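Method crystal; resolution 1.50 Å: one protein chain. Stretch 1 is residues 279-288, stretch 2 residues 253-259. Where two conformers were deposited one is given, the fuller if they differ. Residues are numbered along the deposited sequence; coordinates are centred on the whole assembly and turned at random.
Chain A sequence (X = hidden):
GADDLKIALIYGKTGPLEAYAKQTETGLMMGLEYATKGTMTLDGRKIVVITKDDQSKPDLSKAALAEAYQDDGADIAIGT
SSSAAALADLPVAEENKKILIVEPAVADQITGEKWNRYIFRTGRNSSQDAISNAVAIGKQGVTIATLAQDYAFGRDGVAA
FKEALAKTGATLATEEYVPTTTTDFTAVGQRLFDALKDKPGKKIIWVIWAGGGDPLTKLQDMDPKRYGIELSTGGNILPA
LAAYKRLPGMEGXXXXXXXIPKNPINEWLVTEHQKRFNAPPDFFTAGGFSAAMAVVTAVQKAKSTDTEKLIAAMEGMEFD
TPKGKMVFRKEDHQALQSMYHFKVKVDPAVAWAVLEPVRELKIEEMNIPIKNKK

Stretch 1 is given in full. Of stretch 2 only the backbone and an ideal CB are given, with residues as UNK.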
ATOM      1  N   ALA A 279      -3.405  -5.207  20.456  1.00 17.86           N
ATOM      2  CA  ALA A 279      -2.414  -4.824  19.485  1.00 17.64           C
ATOM      3  C   ALA A 279      -3.053  -3.783  18.582  1.00 18.07           C
ATOM      4  O   ALA A 279      -4.270  -3.770  18.444  1.00 16.89           O
ATOM      5  CB  ALA A 279      -1.973  -6.024  18.648  1.00 18.70           C
ATOM      6  N   PRO A 280      -2.248  -2.913  17.971  1.00 18.06           N
ATOM      7  CA  PRO A 280      -2.778  -1.941  17.026  1.00 16.96           C
ATOM      8  C   PRO A 280      -3.038  -2.520  15.631  1.00 14.29           C
ATOM      9  O   PRO A 280      -2.480  -3.604  15.260  1.00 17.06           O
ATOM     10  CB  PRO A 280      -1.691  -0.869  16.963  1.00 17.33           C
ATOM     11  CG  PRO A 280      -0.487  -1.459  17.582  1.00 19.35           C
ATOM     12  CD  PRO A 280      -0.793  -2.790  18.135  1.00 20.83           C
ATOM     13  N   PRO A 281      -3.902  -1.829  14.857  1.00 14.23           N
ATOM     14  CA  PRO A 281      -4.095  -2.191  13.474  1.00 13.05           C
ATOM     15  C   PRO A 281      -2.835  -1.921  12.669  1.00 13.92           C
ATOM     16  O   PRO A 281      -2.078  -1.002  12.992  1.00 14.50           O
ATOM     17  CB  PRO A 281      -5.229  -1.273  13.018  1.00 14.31           C
ATOM     18  CG  PRO A 281      -5.167  -0.094  13.909  1.00 14.58           C
ATOM     19  CD  PRO A 281      -4.617  -0.585  15.226  1.00 15.30           C
ATOM     20  N   ASP A 282      -2.658  -2.691  11.609  1.00 15.54           N
ATOM     21  CA  ASP A 282      -1.509  -2.552  10.678  1.00 15.08           C
ATOM     22  C   ASP A 282      -2.019  -2.271   9.243  1.00 13.80           C
ATOM     23  O   ASP A 282      -3.231  -2.066   9.007  1.00 13.53           O
ATOM     24  CB  ASP A 282      -0.652  -3.827  10.791  1.00 16.36           C
ATOM     25  CG  ASP A 282       0.877  -3.599  10.511  1.00 16.34           C
ATOM     26  OD1 ASP A 282       1.251  -2.609   9.835  1.00 17.70           O
ATOM     27  OD2 ASP A 282       1.670  -4.492  10.959  1.00 16.97           O
ATOM     28  N   PHE A 283      -1.089  -2.235   8.275  1.00 14.16           N
ATOM     29  CA  PHE A 283      -1.423  -1.952   6.868  1.00 13.19           C
ATOM     30  C   PHE A 283      -2.663  -2.712   6.418  1.00 12.46           C
ATOM     31  O   PHE A 283      -3.573  -2.158   5.796  1.00 12.83           O
ATOM     32  CB  PHE A 283      -0.291  -2.400   5.906  1.00 12.87           C
ATOM     33  CG  PHE A 283       0.878  -1.431   5.735  1.00 12.62           C
ATOM     34  CD1 PHE A 283       1.252  -0.493   6.687  1.00 13.35           C
ATOM     35  CD2 PHE A 283       1.644  -1.525   4.588  1.00 13.62           C
ATOM     36  CE1 PHE A 283       2.383   0.336   6.468  1.00 12.03           C
ATOM     37  CE2 PHE A 283       2.701  -0.664   4.352  1.00 14.37           C
ATOM     38  CZ  PHE A 283       3.081   0.243   5.307  1.00 14.44           C
ATOM     39  N   PHE A 284      -2.626  -4.013   6.641  1.00 13.21           N
ATOM     40  CA  PHE A 284      -3.611  -4.897   6.043  1.00 12.75           C
ATOM     41  C   PHE A 284      -4.984  -4.688   6.654  1.00 14.07           C
ATOM     42  O   PHE A 284      -6.029  -4.774   5.972  1.00 13.38           O
ATOM     43  CB  PHE A 284      -3.109  -6.347   6.117  1.00 14.30           C
ATOM     44  CG  PHE A 284      -1.839  -6.539   5.373  1.00 15.73           C
ATOM     45  CD1 PHE A 284      -1.852  -6.686   4.009  1.00 20.65           C
ATOM     46  CD2 PHE A 284      -0.628  -6.611   6.039  1.00 14.57           C
ATOM     47  CE1 PHE A 284      -0.663  -6.850   3.291  1.00 19.73           C
ATOM     48  CE2 PHE A 284       0.552  -6.712   5.329  1.00 15.74           C
ATOM     49  CZ  PHE A 284       0.543  -6.829   3.970  1.00 20.82           C
ATOM     50  N   THR A 285      -4.984  -4.379   7.933  1.00 12.62           N
ATOM     51  CA  THR A 285      -6.205  -4.092   8.655  1.00 11.71           C
ATOM     52  C   THR A 285      -6.835  -2.829   8.076  1.00 11.01           C
ATOM     53  O   THR A 285      -8.040  -2.767   7.765  1.00 11.84           O
ATOM     54  CB  THR A 285      -5.919  -3.793  10.120  1.00 13.75           C
ATOM     55  OG1 THR A 285      -4.881  -4.653  10.625  1.00 16.95           O
ATOM     56  CG2 THR A 285      -7.196  -3.974  10.933  1.00 14.03           C
ATOM     57  N   ALA A 286      -6.033  -1.786   7.932  1.00 13.18           N
ATOM     58  CA  ALA A 286      -6.511  -0.531   7.402  1.00 13.91           C
ATOM     59  C   ALA A 286      -7.039  -0.688   5.970  1.00 13.05           C
ATOM     60  O   ALA A 286      -8.064  -0.135   5.603  1.00 13.43           O
ATOM     61  CB  ALA A 286      -5.389   0.564   7.447  1.00 14.55           C
ATOM     62  N   GLY A 287      -6.332  -1.453   5.160  1.00 13.43           N
ATOM     63  CA  GLY A 287      -6.776  -1.710   3.802  1.00 12.36           C
ATOM     64  C   GLY A 287      -8.037  -2.543   3.680  1.00 12.93           C
ATOM     65  O   GLY A 287      -8.915  -2.247   2.858  1.00 12.18           O
ATOM     66  N   GLY A 288      -8.186  -3.543   4.537  1.00 12.43           N
ATOM     67  CA  GLY A 288      -9.413  -4.333   4.513  1.00 12.59           C
ATOM     68  C   GLY A 288     -10.605  -3.490   4.884  1.00 12.58           C
ATOM     69  O   GLY A 288     -11.677  -3.630   4.318  1.00 12.39           O
ATOM     70  N   UNK A 253       8.215   8.145   3.542  1.00 10.29           N
ATOM     71  CA  UNK A 253       6.767   8.120   3.509  1.00 12.57           C
ATOM     72  C   UNK A 253       6.229   6.726   3.654  1.00 12.86           C
ATOM     73  O   UNK A 253       6.875   5.760   3.268  1.00 12.16           O
ATOM     74  CB  UNK A 253       6.251   8.743   2.210  1.00 12.57           C
ATOM     75  N   UNK A 254       5.034   6.642   4.238  1.00 12.28           N
ATOM     76  CA  UNK A 254       4.349   5.388   4.490  1.00 11.55           C
ATOM     77  C   UNK A 254       2.874   5.412   4.090  1.00 11.12           C
ATOM     78  O   UNK A 254       2.202   6.449   4.098  1.00 12.80           O
ATOM     79  CB  UNK A 254       4.472   5.030   5.973  1.00 11.55           C
ATOM     80  N   UNK A 255       2.373   4.223   3.778  1.00 11.71           N
ATOM     81  CA  UNK A 255       0.953   4.025   3.485  1.00 12.48           C
ATOM     82  C   UNK A 255       0.086   4.230   4.740  1.00 11.78           C
ATOM     83  O   UNK A 255      -1.044   4.702   4.658  1.00 11.96           O
ATOM     84  CB  UNK A 255       0.726   2.624   2.913  1.00 12.48           C
ATOM     85  N   UNK A 256       0.597   3.819   5.888  1.00 10.09           N
ATOM     86  CA  UNK A 256      -0.161   3.816   7.128  1.00 11.57           C
ATOM     87  C   UNK A 256       0.752   3.633   8.336  1.00 12.65           C
ATOM     88  O   UNK A 256       1.774   2.963   8.264  1.00 15.83           O
ATOM     89  CB  UNK A 256      -1.221   2.714   7.097  1.00 11.57           C
ATOM     90  N   UNK A 257       0.366   4.254   9.445  1.00 13.42           N
ATOM     91  CA  UNK A 257       0.891   3.948  10.792  1.00 12.91           C
ATOM     92  C   UNK A 257      -0.273   4.291  11.703  1.00 12.64           C
ATOM     93  O   UNK A 257      -0.839   5.363  11.570  1.00 12.64           O
ATOM     94  CB  UNK A 257       2.161   4.726  11.143  1.00 12.91           C
ATOM     95  N   UNK A 258      -0.632   3.381  12.598  1.00 13.56           N
ATOM     96  CA  UNK A 258      -1.878   3.507  13.355  0.50 14.23           C
ATOM     97  C   UNK A 258      -2.079   4.852  14.046  1.00 13.84           C
ATOM     98  O   UNK A 258      -3.200   5.341  14.115  1.00 13.65           O
ATOM     99  CB  UNK A 258      -1.937   2.400  14.410  0.50 14.23           C
ATOM    100  N   UNK A 259      -1.005   5.428  14.588  1.00 12.14           N
ATOM    101  CA  UNK A 259      -1.146   6.619  15.426  0.60 13.21           C
ATOM    102  C   UNK A 259      -1.089   7.892  14.616  1.00 14.82           C
ATOM    103  O   UNK A 259      -1.225   8.971  15.177  1.00 17.05           O
ATOM    104  CB  UNK A 259      -0.057   6.646  16.500  0.60 13.21           C
TER

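Position 253 has extended backbone angles (-127/150), and nothing of the segment 279-288 lies within 5.5 Å of its ideal CB. The contact sets no demand here, and many residues would do; the residue is Ala253.

At 254, still extended, CA-to-CB points toward the helical segment, but the ideal CB stays 5.0 Å from Phe283 CZ. A medium side chain, polar or apolar, could close that gap against the ring. Thr254 does so in rotamer t, its OG1 3.6 Å from Phe283 CZ, near the plane of the ring and at its edge.

Position 255 turns to -68/-36 and directs its CB toward the face of Phe283, 4.1 Å from CE2. Off to one side of the ring, the helix offers the carbonyl of Phe283 and, farther on, the bare CA of Gly287, so a long side chain can run past them. A large flat or long apolar side chain would suit it. Tyr255 (chi1 t) presents its edge to the face of Phe283, with centroids 5.1 Å apart and planes at 67°; its CB also lies over that face, 4.2 Å from the centroid. The far end reaches the glycine, with Tyr255 OH 3.2 Å from Gly287 CA. An ideal CB on Gly287 would lie 3.0 Å from this oxygen, a clash, so the missing side chain makes room for the hydroxyl.

The backbone is extended again at 256 (-166/147), and the CB points between Phe283 CD1, at 4.1 Å, and Ala286 CB, at 4.7 Å. Ala286 offers a small methyl and Pro281 an apolar ring further along, so a broad apolar or aromatic group fits. Tyr256 lays one ring face on the methyl: Ala286 CB is 3.7 Å from the centroid and 7° off the normal. Its OH packs 3.5 Å from Pro281 CG and is hydrogen-bonded elsewhere in the structure. Its backbone contributes too, with Tyr256 O 3.2 Å from Phe283 CE1 at the ring edge.

At 257 the CB points away, and stretch 1 places no restriction on it; the residue is Tyr257.

Position 258 faces the two prolines, its ideal CB 3.7 Å from Pro281 O and 4.2 Å from Pro280 CB. Apolar groups would suit, and a flat ring could cover the pyrrolidine of Pro280. Tyr258, in rotamer p, takes Pro280 CB over its face, 3.5 Å from the centroid. A water joins the backbones, accepting from Tyr258 N and donating to Pro281 O, each at 2.9 Å.

Position 259 is out of reach and free to be polar; it is Asp259.

Stretch 2 (253-259) ATYYYYD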
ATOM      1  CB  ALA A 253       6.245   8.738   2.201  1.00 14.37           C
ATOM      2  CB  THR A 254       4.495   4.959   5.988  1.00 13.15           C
ATOM      3  OG1 THR A 254       4.136   3.563   6.109  1.00 14.26           O
ATOM      4  CG2 THR A 254       3.692   5.872   6.942  1.00 12.88           C
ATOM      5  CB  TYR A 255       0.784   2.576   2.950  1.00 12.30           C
ATOM      6  CG  TYR A 255      -0.631   2.001   2.956  1.00 11.92           C
ATOM      7  CD1 TYR A 255      -1.610   2.412   2.047  1.00 11.83           C
ATOM      8  CD2 TYR A 255      -0.960   1.020   3.839  1.00 11.53           C
ATOM      9  CE1 TYR A 255      -2.887   1.853   2.054  1.00 11.00           C
ATOM     10  CE2 TYR A 255      -2.241   0.511   3.895  1.00 12.88           C
ATOM     11  CZ  TYR A 255      -3.192   0.894   2.974  1.00 15.69           C
ATOM     12  OH  TYR A 255      -4.451   0.326   3.003  1.00 14.72           O
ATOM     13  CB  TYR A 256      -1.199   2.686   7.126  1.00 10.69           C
ATOM     14  CG  TYR A 256      -2.162   2.668   8.323  1.00 11.06           C
ATOM     15  CD1 TYR A 256      -3.251   3.549   8.411  1.00 11.88           C
ATOM     16  CD2 TYR A 256      -2.004   1.733   9.342  1.00 11.95           C
ATOM     17  CE1 TYR A 256      -4.126   3.484   9.495  1.00 12.19           C
ATOM     18  CE2 TYR A 256      -2.861   1.664  10.410  1.00 10.95           C
ATOM     19  CZ  TYR A 256      -3.913   2.578  10.494  1.00 12.16           C
ATOM     20  OH  TYR A 256      -4.756   2.480  11.580  1.00 13.39           O
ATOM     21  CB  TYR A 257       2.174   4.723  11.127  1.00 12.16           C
ATOM     22  CG  TYR A 257       2.692   4.416  12.501  1.00 13.02           C
ATOM     23  CD1 TYR A 257       3.385   3.246  12.737  1.00 13.58           C
ATOM     24  CD2 TYR A 257       2.465   5.265  13.560  1.00 13.87           C
ATOM     25  CE1 TYR A 257       3.854   2.941  14.006  1.00 16.21           C
ATOM     26  CE2 TYR A 257       2.934   4.996  14.818  1.00 13.53           C
ATOM     27  CZ  TYR A 257       3.611   3.829  15.045  1.00 14.20           C
ATOM     28  OH  TYR A 257       4.032   3.552  16.325  1.00 16.28           O
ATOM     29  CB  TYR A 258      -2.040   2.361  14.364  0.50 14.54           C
ATOM     30  CG  TYR A 258      -0.997   2.286  15.462  0.50 14.39           C
ATOM     31  CD1 TYR A 258       0.231   1.670  15.244  0.50 13.66           C
ATOM     32  CD2 TYR A 258      -1.259   2.795  16.723  0.50 19.28           C
ATOM     33  CE1 TYR A 258       1.192   1.586  16.269  0.50 15.66           C
ATOM     34  CE2 TYR A 258      -0.313   2.714  17.751  0.50 14.25           C
ATOM     35  CZ  TYR A 258       0.911   2.113  17.516  0.50 19.22           C
ATOM     36  OH  TYR A 258       1.861   2.063  18.543  0.50 15.54           O
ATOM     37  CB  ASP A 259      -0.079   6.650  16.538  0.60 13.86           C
ATOM     38  CG  ASP A 259      -0.480   7.529  17.744  0.60 18.24           C
ATOM     39  OD1 ASP A 259      -1.643   7.457  18.176  0.60 16.36           O
ATOM     40  OD2 ASP A 259       0.389   8.254  18.291  0.60 22.60           O
TER
HETATM   41  O   HOH W   1       0.165   0.663  12.268  1.00 15.75           O
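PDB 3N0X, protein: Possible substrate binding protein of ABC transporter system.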